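Local coordinates for Acarbose/maltose binding protein GacH (Streptomyces glaucescens, PDB 3K01) that binds acarbose and an acarbose homolog as the solute receptor of an ABC transporter, and probably also binds maltose, at residues A72-A77 / A96-I101; S82-V87 / S301-S306; T90-V95 / R366-E371. All coordinates share one frame; numbering follows the deposited sequence.

Interaction 1 (A72-A77 / A96-I101)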
ATOM      1  N   ALA A  72     -15.247   9.778  -1.940  1.00 10.72           N
ATOM      2  CA  ALA A  72     -16.524  10.307  -2.384  1.00 11.41           C
ATOM      3  C   ALA A  72     -16.790  11.715  -1.839  1.00 10.84           C
ATOM      4  O   ALA A  72     -17.298  12.567  -2.555  1.00 12.17           O
ATOM      5  CB  ALA A  72     -17.657   9.356  -2.002  1.00 12.16           C
ATOM      6  N   LYS A  73     -16.431  11.964  -0.587  1.00 10.66           N
ATOM      7  CA  LYS A  73     -16.676  13.280  -0.002  1.00 11.28           C
ATOM      8  C   LYS A  73     -15.905  14.354  -0.778  1.00 10.75           C
ATOM      9  O   LYS A  73     -16.428  15.427  -1.073  1.00 10.69           O
ATOM     10  CB  LYS A  73     -16.273  13.275   1.469  1.00 12.04           C
ATOM     11  CG  LYS A  73     -16.728  14.494   2.261  1.00 12.69           C
ATOM     12  CD  LYS A  73     -16.109  14.520   3.653  1.00 13.96           C
ATOM     13  CE  LYS A  73     -16.538  15.740   4.491  1.00 16.28           C
ATOM     14  NZ  LYS A  73     -17.991  15.775   4.760  1.00 20.88           N
ATOM     15  N   PHE A  74     -14.662  14.039  -1.143  1.00  9.90           N
ATOM     16  CA  PHE A  74     -13.825  15.009  -1.846  1.00  9.70           C
ATOM     17  C   PHE A  74     -14.358  15.233  -3.251  1.00  9.85           C
ATOM     18  O   PHE A  74     -14.503  16.381  -3.701  1.00  9.96           O
ATOM     19  CB  PHE A  74     -12.353  14.577  -1.886  1.00  9.39           C
ATOM     20  CG  PHE A  74     -11.482  15.510  -2.673  1.00  7.71           C
ATOM     21  CD1 PHE A  74     -11.144  16.746  -2.136  1.00  9.63           C
ATOM     22  CD2 PHE A  74     -11.035  15.175  -3.947  1.00  9.99           C
ATOM     23  CE1 PHE A  74     -10.327  17.629  -2.845  1.00  9.83           C
ATOM     24  CE2 PHE A  74     -10.228  16.055  -4.673  1.00  9.21           C
ATOM     25  CZ  PHE A  74      -9.886  17.289  -4.112  1.00 10.81           C
ATOM     26  N   LYS A  75     -14.704  14.146  -3.940  1.00  9.51           N
ATOM     27  CA  LYS A  75     -15.235  14.305  -5.287  1.00 10.08           C
ATOM     28  C   LYS A  75     -16.533  15.094  -5.299  1.00 10.64           C
ATOM     29  O   LYS A  75     -16.762  15.892  -6.203  1.00 10.83           O
ATOM     30  CB  LYS A  75     -15.431  12.940  -5.945  1.00 10.36           C
ATOM     31  CG  LYS A  75     -14.133  12.279  -6.342  1.00 11.45           C
ATOM     32  CD  LYS A  75     -14.424  10.968  -7.085  1.00 12.77           C
ATOM     33  CE  LYS A  75     -13.132  10.323  -7.536  1.00 12.58           C
ATOM     34  NZ  LYS A  75     -13.387   9.055  -8.281  1.00 16.17           N
ATOM     35  N   ASN A  76     -17.390  14.850  -4.324  1.00 11.18           N
ATOM     36  CA  ASN A  76     -18.664  15.563  -4.263  1.00 11.61           C
ATOM     37  C   ASN A  76     -18.492  17.054  -3.991  1.00 11.36           C
ATOM     38  O   ASN A  76     -19.179  17.877  -4.592  1.00 11.44           O
ATOM     39  CB  ASN A  76     -19.585  14.936  -3.215  1.00 12.03           C
ATOM     40  CG  ASN A  76     -20.059  13.553  -3.631  1.00 14.40           C
ATOM     41  OD1 ASN A  76     -20.018  13.196  -4.814  1.00 17.99           O
ATOM     42  ND2 ASN A  76     -20.474  12.758  -2.655  1.00 16.83           N
ATOM     43  N   ALA A  77     -17.579  17.394  -3.090  1.00 10.48           N
ATOM     44  CA  ALA A  77     -17.340  18.807  -2.771  1.00 10.45           C
ATOM     45  C   ALA A  77     -16.730  19.515  -3.967  1.00 10.66           C
ATOM     46  O   ALA A  77     -17.189  20.582  -4.369  1.00 11.30           O
ATOM     47  CB  ALA A  77     -16.430  18.940  -1.560  1.00 10.39           C
ATOM     48  N   ALA A  96      -4.026   9.779  -9.171  1.00  7.94           N
ATOM     49  CA  ALA A  96      -4.458   9.726 -10.566  1.00  7.72           C
ATOM     50  C   ALA A  96      -5.978   9.783 -10.675  1.00  9.24           C
ATOM     51  O   ALA A  96      -6.500  10.387 -11.616  1.00  8.82           O
ATOM     52  CB  ALA A  96      -3.934   8.496 -11.234  1.00  8.36           C
ATOM     53  N   ASP A  97      -6.690   9.191  -9.721  1.00  8.25           N
ATOM     54  CA  ASP A  97      -8.156   9.225  -9.695  1.00  9.13           C
ATOM     55  C   ASP A  97      -8.588  10.706  -9.698  1.00  8.85           C
ATOM     56  O   ASP A  97      -9.291  11.174 -10.613  1.00  9.45           O
ATOM     57  CB  ASP A  97      -8.643   8.463  -8.446  1.00  9.22           C
ATOM     58  CG  ASP A  97     -10.141   8.293  -8.372  1.00 11.63           C
ATOM     59  OD1 ASP A  97     -10.844   8.624  -9.351  1.00 13.44           O
ATOM     60  OD2 ASP A  97     -10.572   7.813  -7.303  1.00 12.11           O
ATOM     61  N   PHE A  98      -8.162  11.469  -8.705  1.00  8.00           N
ATOM     62  CA  PHE A  98      -8.604  12.872  -8.585  1.00  7.86           C
ATOM     63  C   PHE A  98      -8.012  13.731  -9.698  1.00  7.97           C
ATOM     64  O   PHE A  98      -8.694  14.624 -10.203  1.00  8.30           O
ATOM     65  CB  PHE A  98      -8.158  13.442  -7.244  1.00  7.69           C
ATOM     66  CG  PHE A  98      -8.785  12.799  -6.019  1.00  7.54           C
ATOM     67  CD1 PHE A  98     -10.010  12.134  -6.043  1.00  8.88           C
ATOM     68  CD2 PHE A  98      -8.134  12.934  -4.818  1.00  8.11           C
ATOM     69  CE1 PHE A  98     -10.528  11.570  -4.857  1.00  9.22           C
ATOM     70  CE2 PHE A  98      -8.641  12.382  -3.638  1.00  8.04           C
ATOM     71  CZ  PHE A  98      -9.841  11.697  -3.667  1.00  8.49           C
ATOM     72  N   ALA A  99      -6.760  13.508 -10.084  1.00  7.85           N
ATOM     73  CA  ALA A  99      -6.155  14.367 -11.117  1.00  8.22           C
ATOM     74  C   ALA A  99      -6.835  14.142 -12.463  1.00  9.11           C
ATOM     75  O   ALA A  99      -6.983  15.102 -13.253  1.00  9.26           O
ATOM     76  CB  ALA A  99      -4.666  14.134 -11.219  1.00  9.01           C
ATOM     77  N   SER A 100      -7.223  12.901 -12.745  1.00  8.49           N
ATOM     78  CA  SER A 100      -7.830  12.562 -14.016  1.00  8.44           C
ATOM     79  C   SER A 100      -9.156  13.247 -14.240  1.00  8.61           C
ATOM     80  O   SER A 100      -9.613  13.300 -15.394  1.00  9.08           O
ATOM     81  CB  SER A 100      -8.031  11.050 -14.154  1.00  8.98           C
ATOM     82  OG  SER A 100      -9.087  10.618 -13.312  1.00  8.70           O
ATOM     83  N   ILE A 101      -9.789  13.720 -13.166  1.00  8.03           N
ATOM     84  CA  ILE A 101     -11.068  14.457 -13.270  1.00  8.98           C
ATOM     85  C   ILE A 101     -10.931  15.930 -12.891  1.00  9.08           C
ATOM     86  O   ILE A 101     -11.914  16.619 -12.640  1.00  9.25           O
ATOM     87  CB  ILE A 101     -12.219  13.759 -12.532  1.00  9.18           C
ATOM     88  CG1 ILE A 101     -11.885  13.566 -11.050  1.00  8.95           C
ATOM     89  CG2 ILE A 101     -12.512  12.408 -13.199  1.00  9.89           C
ATOM     90  CD1 ILE A 101     -13.023  12.923 -10.261  1.00 11.01           C
TER
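Lys75 and Asp97 form the salt bridge that ties helix 67-79 to helix 92-100. Lys75 NZ donates to Asp97 OD1 at 2.8 Å. It meets that oxygen on the syn side, 22° out of the carboxylate plane. The other oxygen, OD2, accepts a hydrogen bond from Asn71 ND2, so the carboxylate is gripped twice from the same helix. The lysine leaves its helix with CG anti to the carbonyl carbon (chi1 -73°), then runs fully extended. The chain thereby reaches across to Asp97. The axes of 72-77 and 96-100 approach to 11.5 Å and run nearly parallel.

The methylenes of the same chain make the next layer. Lys75 CE lies at the edge of the Phe98 ring, in its plane, 3.9 Å from CD1. Ile101 CD1 touches Lys75 CE at 3.8 Å, where the helix gives way to a loop.

Deeper in, the two phenylalanines meet. Phe74 CD2 sits over the centre of the Phe98 ring, 3.5 Å above its plane. The ring centroids are 4.6 Å apart and the planes are turned by 48°, so the pair is oblique. Both rings also pack on Met88 of strand 87-91. Helix 67-79 is the beta-alpha-beta crossover between strands 58-64 and 87-91, and helix 92-100 follows on the same side of the sheet.

The contact is thus layered, with aromatic packing on the sheet side and an ion pair on the outer side. The apolar stem of Lys75 joins the two layers. The bridge and the Asn71 bond would probably stabilise the charged form of Asp97.

Interaction 2 (S82-V87 / S301-S306)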
ATOM      1  N   SER A  82     -17.893  23.703  -4.080  1.00 10.37           N
ATOM      2  CA  SER A  82     -18.214  24.257  -2.755  1.00 12.35           C
ATOM      3  C   SER A  82     -17.803  23.321  -1.628  1.00 11.90           C
ATOM      4  O   SER A  82     -18.104  22.125  -1.656  1.00 12.83           O
ATOM      5  CB  SER A  82     -19.717  24.521  -2.653  1.00 13.70           C
ATOM      6  OG  SER A  82     -20.011  25.199  -1.449  1.00 19.36           O
ATOM      7  N   GLY A  83     -17.107  23.875  -0.638  1.00 11.04           N
ATOM      8  CA  GLY A  83     -16.802  23.108   0.568  1.00 11.98           C
ATOM      9  C   GLY A  83     -15.632  22.147   0.418  1.00 11.44           C
ATOM     10  O   GLY A  83     -15.383  21.342   1.331  1.00 12.89           O
ATOM     11  N   ALA A  84     -14.903  22.211  -0.699  1.00 10.71           N
ATOM     12  CA  ALA A  84     -13.739  21.345  -0.877  1.00 10.02           C
ATOM     13  C   ALA A  84     -12.593  21.843  -0.002  1.00 10.14           C
ATOM     14  O   ALA A  84     -12.426  23.048   0.213  1.00 10.55           O
ATOM     15  CB  ALA A  84     -13.305  21.297  -2.338  1.00 10.80           C
ATOM     16  N   PRO A  85     -11.765  20.927   0.497  1.00  9.09           N
ATOM     17  CA  PRO A  85     -10.621  21.342   1.308  1.00  9.04           C
ATOM     18  C   PRO A  85      -9.575  21.979   0.416  1.00  8.44           C
ATOM     19  O   PRO A  85      -9.599  21.788  -0.799  1.00  9.78           O
ATOM     20  CB  PRO A  85     -10.110  20.017   1.888  1.00  9.38           C
ATOM     21  CG  PRO A  85     -10.455  19.016   0.807  1.00  9.67           C
ATOM     22  CD  PRO A  85     -11.803  19.461   0.313  1.00 10.16           C
ATOM     23  N   ASP A  86      -8.653  22.729   1.013  1.00  8.39           N
ATOM     24  CA  ASP A  86      -7.475  23.179   0.275  1.00  8.17           C
ATOM     25  C   ASP A  86      -6.482  22.033   0.051  1.00  7.16           C
ATOM     26  O   ASP A  86      -5.861  21.945  -1.006  1.00  8.32           O
ATOM     27  CB  ASP A  86      -6.809  24.341   0.996  1.00  8.35           C
ATOM     28  CG  ASP A  86      -7.746  25.490   1.163  1.00  9.47           C
ATOM     29  OD1 ASP A  86      -8.084  26.109   0.130  1.00 10.61           O
ATOM     30  OD2 ASP A  86      -8.193  25.725   2.310  1.00 10.76           O
ATOM     31  N   VAL A  87      -6.307  21.214   1.099  1.00  8.01           N
ATOM     32  CA  VAL A  87      -5.356  20.129   1.059  1.00  7.47           C
ATOM     33  C   VAL A  87      -6.079  18.835   1.419  1.00  8.67           C
ATOM     34  O   VAL A  87      -6.811  18.773   2.403  1.00  8.51           O
ATOM     35  CB  VAL A  87      -4.194  20.385   2.024  1.00  8.18           C
ATOM     36  CG1 VAL A  87      -3.258  19.165   2.097  1.00  8.59           C
ATOM     37  CG2 VAL A  87      -3.404  21.640   1.582  1.00  9.17           C
ATOM     38  N   SER A 301      -2.212  16.261  -1.423  1.00  6.87           N
ATOM     39  CA  SER A 301      -2.497  16.984  -2.656  0.50  6.68           C
ATOM     40  C   SER A 301      -3.225  18.277  -2.360  1.00  7.56           C
ATOM     41  O   SER A 301      -3.834  18.441  -1.299  1.00  7.66           O
ATOM     42  CB  SER A 301      -3.357  16.112  -3.562  0.50  6.25           C
ATOM     43  OG  SER A 301      -2.646  14.942  -3.910  0.50  3.78           O
ATOM     44  N   VAL A 302      -3.164  19.194  -3.309  1.00  8.01           N
ATOM     45  CA  VAL A 302      -3.794  20.500  -3.204  1.00  7.94           C
ATOM     46  C   VAL A 302      -4.984  20.506  -4.159  1.00  8.02           C
ATOM     47  O   VAL A 302      -4.855  20.098  -5.313  1.00  8.35           O
ATOM     48  CB  VAL A 302      -2.797  21.604  -3.570  1.00  8.36           C
ATOM     49  CG1 VAL A 302      -3.493  22.962  -3.556  1.00  8.95           C
ATOM     50  CG2 VAL A 302      -1.573  21.607  -2.619  1.00  9.43           C
ATOM     51  N   TYR A 303      -6.139  20.939  -3.663  1.00  7.82           N
ATOM     52  CA  TYR A 303      -7.323  21.055  -4.494  1.00  8.71           C
ATOM     53  C   TYR A 303      -7.135  22.099  -5.585  1.00  9.12           C
ATOM     54  O   TYR A 303      -6.690  23.224  -5.326  1.00  8.68           O
ATOM     55  CB  TYR A 303      -8.494  21.384  -3.591  1.00  8.93           C
ATOM     56  CG  TYR A 303      -9.752  21.844  -4.292  1.00  8.31           C
ATOM     57  CD1 TYR A 303     -10.316  21.114  -5.349  1.00 10.01           C
ATOM     58  CD2 TYR A 303     -10.384  23.013  -3.888  1.00  9.57           C
ATOM     59  CE1 TYR A 303     -11.483  21.550  -5.981  1.00 11.58           C
ATOM     60  CE2 TYR A 303     -11.569  23.451  -4.515  1.00 10.70           C
ATOM     61  CZ  TYR A 303     -12.093  22.711  -5.550  1.00 10.59           C
ATOM     62  OH  TYR A 303     -13.245  23.149  -6.199  1.00 14.53           O
ATOM     63  N   ALA A 304      -7.496  21.739  -6.811  1.00  8.81           N
ATOM     64  CA  ALA A 304      -7.288  22.620  -7.974  1.00  9.65           C
ATOM     65  C   ALA A 304      -7.947  23.971  -7.797  1.00 10.53           C
ATOM     66  O   ALA A 304      -7.420  24.974  -8.272  1.00 11.83           O
ATOM     67  CB  ALA A 304      -7.794  21.950  -9.254  1.00 10.32           C
ATOM     68  N   GLY A 305      -9.105  24.002  -7.143  1.00  9.25           N
ATOM     69  CA  GLY A 305      -9.877  25.252  -6.982  1.00  9.52           C
ATOM     70  C   GLY A 305      -9.587  25.982  -5.681  1.00  9.88           C
ATOM     71  O   GLY A 305     -10.321  26.908  -5.312  1.00 10.86           O
ATOM     72  N   SER A 306      -8.518  25.608  -4.977  1.00  9.66           N
ATOM     73  CA  SER A 306      -8.178  26.277  -3.720  1.00 10.24           C
ATOM     74  C   SER A 306      -8.028  27.784  -3.917  1.00 10.61           C
ATOM     75  O   SER A 306      -7.395  28.227  -4.876  1.00 10.77           O
ATOM     76  CB  SER A 306      -6.877  25.727  -3.122  1.00  9.28           C
ATOM     77  OG  SER A 306      -6.481  26.509  -1.986  1.00  9.61           O
TER
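Ala84 CB rests on one face of the Tyr303 ring, a CH-pi contact 3.6 Å from the centroid and 16° off the ring normal. The backbone N of Gly305 lies over the opposite face, so the ring is sandwiched between the 82-87 loop and its own type I turn, Tyr303 to Ser306. Tyr303 turns its CG anti to the backbone N (chi1 167°), which brings one ring face against Ala84 CB.

The tight part is around Asp86. Asp86 O accepts from Tyr303 N at 2.9 Å, with the donor above the carbonyl plane. Ser306 OG donates to Asp86 OD1 at 2.7 Å, on the anti side. OD2 accepts from Thr31 N, so both carboxylate oxygens of this buried aspartate are engaged. Val87 and Val302 form an antiparallel non-hydrogen-bonded pair, where Val302 CA approaches Asp86 O and Val87 CA approaches Ser301 O, each at 3.3 Å. Pro85 O, buried against Tyr303 CB, has no hydrogen-bond partner.

The looser side is the Ala84-Tyr303 end. Both residues are partly exposed, and the loop start before Ala84 is exposed.

The contact lies at one end of the antiparallel pair of strands 87-91 and 293-302, where the pairing runs out into loop and turn. Helix 309-320 packs on Asp86, Val87 and Ser306, strand 28-34 flanks Val87, and helix 67-79 lies against Ala84, Pro85 and Tyr303.

Interaction 3 (T90-V95 / R366-E371)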
ATOM      1  N   THR A  90      -4.340  11.945   0.271  1.00  8.70           N
ATOM      2  CA  THR A  90      -4.690  11.195  -0.947  0.50  9.20           C
ATOM      3  C   THR A  90      -4.009   9.845  -0.960  1.00  8.67           C
ATOM      4  O   THR A  90      -2.790   9.760  -0.897  1.00  8.05           O
ATOM      5  CB  THR A  90      -4.276  11.935  -2.260  0.50  9.76           C
ATOM      6  OG1 THR A  90      -2.901  12.355  -2.184  0.50  8.78           O
ATOM      7  CG2 THR A  90      -5.167  13.146  -2.527  0.50 11.27           C
ATOM      8  N   GLU A  91      -4.788   8.762  -1.023  1.00  8.55           N
ATOM      9  CA  GLU A  91      -4.166   7.451  -1.080  0.50  8.31           C
ATOM     10  C   GLU A  91      -3.370   7.389  -2.382  1.00  8.37           C
ATOM     11  O   GLU A  91      -3.660   8.135  -3.317  1.00  7.60           O
ATOM     12  CB  GLU A  91      -5.247   6.385  -1.021  0.50  8.71           C
ATOM     13  CG  GLU A  91      -4.771   5.030  -0.558  0.50 10.26           C
ATOM     14  CD  GLU A  91      -4.554   4.050  -1.700  0.50 13.54           C
ATOM     15  OE1 GLU A  91      -4.972   4.318  -2.859  0.50 12.87           O
ATOM     16  OE2 GLU A  91      -3.977   2.978  -1.433  0.50 17.55           O
ATOM     17  N   VAL A  92      -2.355   6.528  -2.463  1.00  8.25           N
ATOM     18  CA  VAL A  92      -1.511   6.536  -3.654  1.00  8.52           C
ATOM     19  C   VAL A  92      -2.305   6.430  -4.971  1.00  8.19           C
ATOM     20  O   VAL A  92      -1.980   7.117  -5.944  1.00  8.93           O
ATOM     21  CB  VAL A  92      -0.386   5.493  -3.616  1.00  8.75           C
ATOM     22  CG1 VAL A  92       0.672   5.844  -2.553  1.00  9.85           C
ATOM     23  CG2 VAL A  92      -0.902   4.047  -3.434  1.00 10.30           C
ATOM     24  N   ALA A  93      -3.327   5.582  -5.023  1.00  8.04           N
ATOM     25  CA  ALA A  93      -4.136   5.422  -6.249  1.00  8.83           C
ATOM     26  C   ALA A  93      -5.058   6.618  -6.469  1.00  8.44           C
ATOM     27  O   ALA A  93      -5.513   6.873  -7.593  1.00  9.15           O
ATOM     28  CB  ALA A  93      -4.973   4.140  -6.196  1.00  9.78           C
ATOM     29  N   TRP A  94      -5.361   7.361  -5.407  1.00  7.77           N
ATOM     30  CA  TRP A  94      -6.306   8.472  -5.525  1.00  7.89           C
ATOM     31  C   TRP A  94      -5.675   9.664  -6.240  1.00  8.60           C
ATOM     32  O   TRP A  94      -6.419  10.523  -6.720  1.00  8.12           O
ATOM     33  CB  TRP A  94      -6.837   8.937  -4.177  1.00  8.07           C
ATOM     34  CG  TRP A  94      -7.653   7.950  -3.410  1.00  7.98           C
ATOM     35  CD1 TRP A  94      -7.931   6.650  -3.743  1.00  9.58           C
ATOM     36  CD2 TRP A  94      -8.215   8.183  -2.120  1.00  8.93           C
ATOM     37  NE1 TRP A  94      -8.667   6.075  -2.725  1.00 10.31           N
ATOM     38  CE2 TRP A  94      -8.859   6.997  -1.724  1.00  9.76           C
ATOM     39  CE3 TRP A  94      -8.245   9.293  -1.260  1.00  9.35           C
ATOM     40  CZ2 TRP A  94      -9.508   6.876  -0.484  1.00 11.10           C
ATOM     41  CZ3 TRP A  94      -8.903   9.177  -0.033  1.00  8.92           C
ATOM     42  CH2 TRP A  94      -9.529   7.975   0.329  1.00  9.94           C
ATOM     43  N   VAL A  95      -4.347   9.758  -6.299  1.00  7.74           N
ATOM     44  CA  VAL A  95      -3.733  10.876  -7.010  1.00  7.97           C
ATOM     45  C   VAL A  95      -4.195  10.884  -8.459  1.00  7.80           C
ATOM     46  O   VAL A  95      -4.717  11.906  -8.923  1.00  8.27           O
ATOM     47  CB  VAL A  95      -2.208  10.836  -6.909  1.00  7.89           C
ATOM     48  CG1 VAL A  95      -1.596  11.997  -7.715  1.00  9.66           C
ATOM     49  CG2 VAL A  95      -1.783  10.928  -5.457  1.00  8.90           C
ATOM     50  N   ARG A 366       2.131   0.925  -8.501  1.00  9.16           N
ATOM     51  CA  ARG A 366       0.852   0.727  -9.186  1.00 10.12           C
ATOM     52  C   ARG A 366       0.951   1.335 -10.586  1.00 10.53           C
ATOM     53  O   ARG A 366       1.823   2.162 -10.842  1.00 10.24           O
ATOM     54  CB  ARG A 366      -0.256   1.518  -8.484  1.00 11.66           C
ATOM     55  CG  ARG A 366      -0.406   1.277  -7.019  1.00 13.46           C
ATOM     56  CD  ARG A 366      -1.222   0.048  -6.673  1.00 16.03           C
ATOM     57  NE  ARG A 366      -1.442   0.080  -5.238  1.00 14.74           N
ATOM     58  CZ  ARG A 366      -2.554   0.439  -4.599  1.00 11.79           C
ATOM     59  NH1 ARG A 366      -3.707   0.688  -5.229  1.00 14.83           N
ATOM     60  NH2 ARG A 366      -2.536   0.422  -3.275  1.00 12.81           N
ATOM     61  N   PRO A 367       0.012   0.972 -11.483  1.00 11.11           N
ATOM     62  CA  PRO A 367      -0.143   1.797 -12.674  1.00 11.28           C
ATOM     63  C   PRO A 367      -0.821   3.101 -12.248  1.00 10.51           C
ATOM     64  O   PRO A 367      -1.901   3.095 -11.662  1.00 10.87           O
ATOM     65  CB  PRO A 367      -1.059   0.955 -13.590  1.00 12.48           C
ATOM     66  CG  PRO A 367      -1.758   0.040 -12.683  1.00 12.89           C
ATOM     67  CD  PRO A 367      -0.944  -0.154 -11.430  1.00 12.23           C
ATOM     68  N   TRP A 368      -0.185   4.223 -12.582  1.00 10.19           N
ATOM     69  CA  TRP A 368      -0.641   5.510 -12.079  1.00 10.37           C
ATOM     70  C   TRP A 368      -1.648   6.129 -13.038  1.00 10.46           C
ATOM     71  O   TRP A 368      -1.411   7.188 -13.640  1.00 11.24           O
ATOM     72  CB  TRP A 368       0.551   6.436 -11.822  1.00 10.33           C
ATOM     73  CG  TRP A 368       1.573   5.821 -10.920  1.00  9.75           C
ATOM     74  CD1 TRP A 368       2.872   5.564 -11.238  1.00 10.63           C
ATOM     75  CD2 TRP A 368       1.377   5.355  -9.568  1.00  9.36           C
ATOM     76  NE1 TRP A 368       3.513   4.976 -10.163  1.00  9.75           N
ATOM     77  CE2 TRP A 368       2.630   4.848  -9.132  1.00  8.43           C
ATOM     78  CE3 TRP A 368       0.295   5.332  -8.689  1.00  9.32           C
ATOM     79  CZ2 TRP A 368       2.815   4.299  -7.872  1.00 10.36           C
ATOM     80  CZ3 TRP A 368       0.485   4.802  -7.429  1.00 10.31           C
ATOM     81  CH2 TRP A 368       1.755   4.292  -7.032  1.00  9.82           C
ATOM     82  N   ILE A 369      -2.775   5.444 -13.176  1.00 10.16           N
ATOM     83  CA  ILE A 369      -3.791   5.792 -14.179  1.00 10.98           C
ATOM     84  C   ILE A 369      -5.137   5.986 -13.495  1.00 11.04           C
ATOM     85  O   ILE A 369      -5.354   5.513 -12.370  1.00 11.01           O
ATOM     86  CB  ILE A 369      -3.875   4.739 -15.315  1.00 10.92           C
ATOM     87  CG1 ILE A 369      -4.336   3.376 -14.778  1.00 10.42           C
ATOM     88  CG2 ILE A 369      -2.532   4.611 -16.030  1.00 12.24           C
ATOM     89  CD1 ILE A 369      -4.576   2.348 -15.894  1.00 11.84           C
ATOM     90  N   ALA A 370      -6.048   6.670 -14.179  1.00 11.44           N
ATOM     91  CA  ALA A 370      -7.366   6.989 -13.653  1.00 12.87           C
ATOM     92  C   ALA A 370      -8.083   5.728 -13.170  1.00 13.38           C
ATOM     93  O   ALA A 370      -8.755   5.722 -12.132  1.00 15.22           O
ATOM     94  CB  ALA A 370      -8.186   7.681 -14.745  1.00 13.56           C
ATOM     95  N   GLU A 371      -7.922   4.649 -13.923  1.00 12.12           N
ATOM     96  CA  GLU A 371      -8.633   3.400 -13.674  1.00 12.32           C
ATOM     97  C   GLU A 371      -7.875   2.431 -12.789  1.00 11.07           C
ATOM     98  O   GLU A 371      -8.256   1.267 -12.708  1.00 11.15           O
ATOM     99  CB  GLU A 371      -8.910   2.701 -15.009  1.00 13.07           C
ATOM    100  CG  GLU A 371      -9.700   3.532 -15.995  1.00 16.61           C
ATOM    101  CD  GLU A 371      -8.822   4.370 -16.918  1.00 19.91           C
ATOM    102  OE1 GLU A 371      -7.597   4.578 -16.660  1.00 16.40           O
ATOM    103  OE2 GLU A 371      -9.394   4.823 -17.940  1.00 22.64           O
TER
HETATM  104  O   HOH W   1      -5.274   5.146  -9.632  1.00 12.08           O
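Glu91 and Arg366 supply the charged part of the contact, a long salt bridge of 3.5 Å between Glu91 OE2 and Arg366 NH2. It holds for one of two modelled Glu91 conformers and is provisional. The carboxylate and guanidinium planes stand 50° apart, so the two groups do not lie flat against each other. Arg366 NE is held by Gln295 O of strand 293-302, which helps to fix the guanidinium. In the same Glu91 conformer, the other carboxylate oxygen caps helix 92-100. Ala93 N donates to Glu91 OE1 at 3.0 Å, reaching it from well above the carboxylate plane. A bend at chi2 (-101°) folds the Glu91 chain back to make this N-cap bond.

Van der Waals contacts come from the start of the helix. Val92 CG2 lies over one face of the guanidinium, and Ala93 CB is 3.8 Å from Arg366 NH1. The apolar pair is Val92 CB and Trp368 CZ3, 4.0 Å apart. Val92 O is nearer to Trp368 CZ3, at 3.7 Å, oblique to the ring. Trp368 NE1 bonds to Glu365 OE1, which anchors the indole.

One water links the backbones, donating to Ala93 O at 2.7 Å and to Ile369 O at 2.8 Å.

The contact fastens the start of helix 92-100, right after strand 87-91, to the loop after strand 363-364. Its direct polar link is a long ion pair, supplemented by water.

The three contacts adjoin one another on the same side of the chain's centre. Interaction 2 is the buried one and belongs to the sheet, where one bridge pair, a backbone bond and a buried aspartate meet a CH-pi contact. Interactions 1 and 3 are only partly buried and share helix 92-100. Interaction 1 packs that helix against helix 67-79 through aromatic rings and a short ion pair. Interaction 3 ties its start to the 366-371 loop through a longer ion pair and a water. Direct touches connect them. Phe74 packs on Pro85, Phe98 on Thr90, and Ser301 OG probably bonds to Thr90 OG1 in the conformers given, joining interactions 2 and 3 across neighbouring strands.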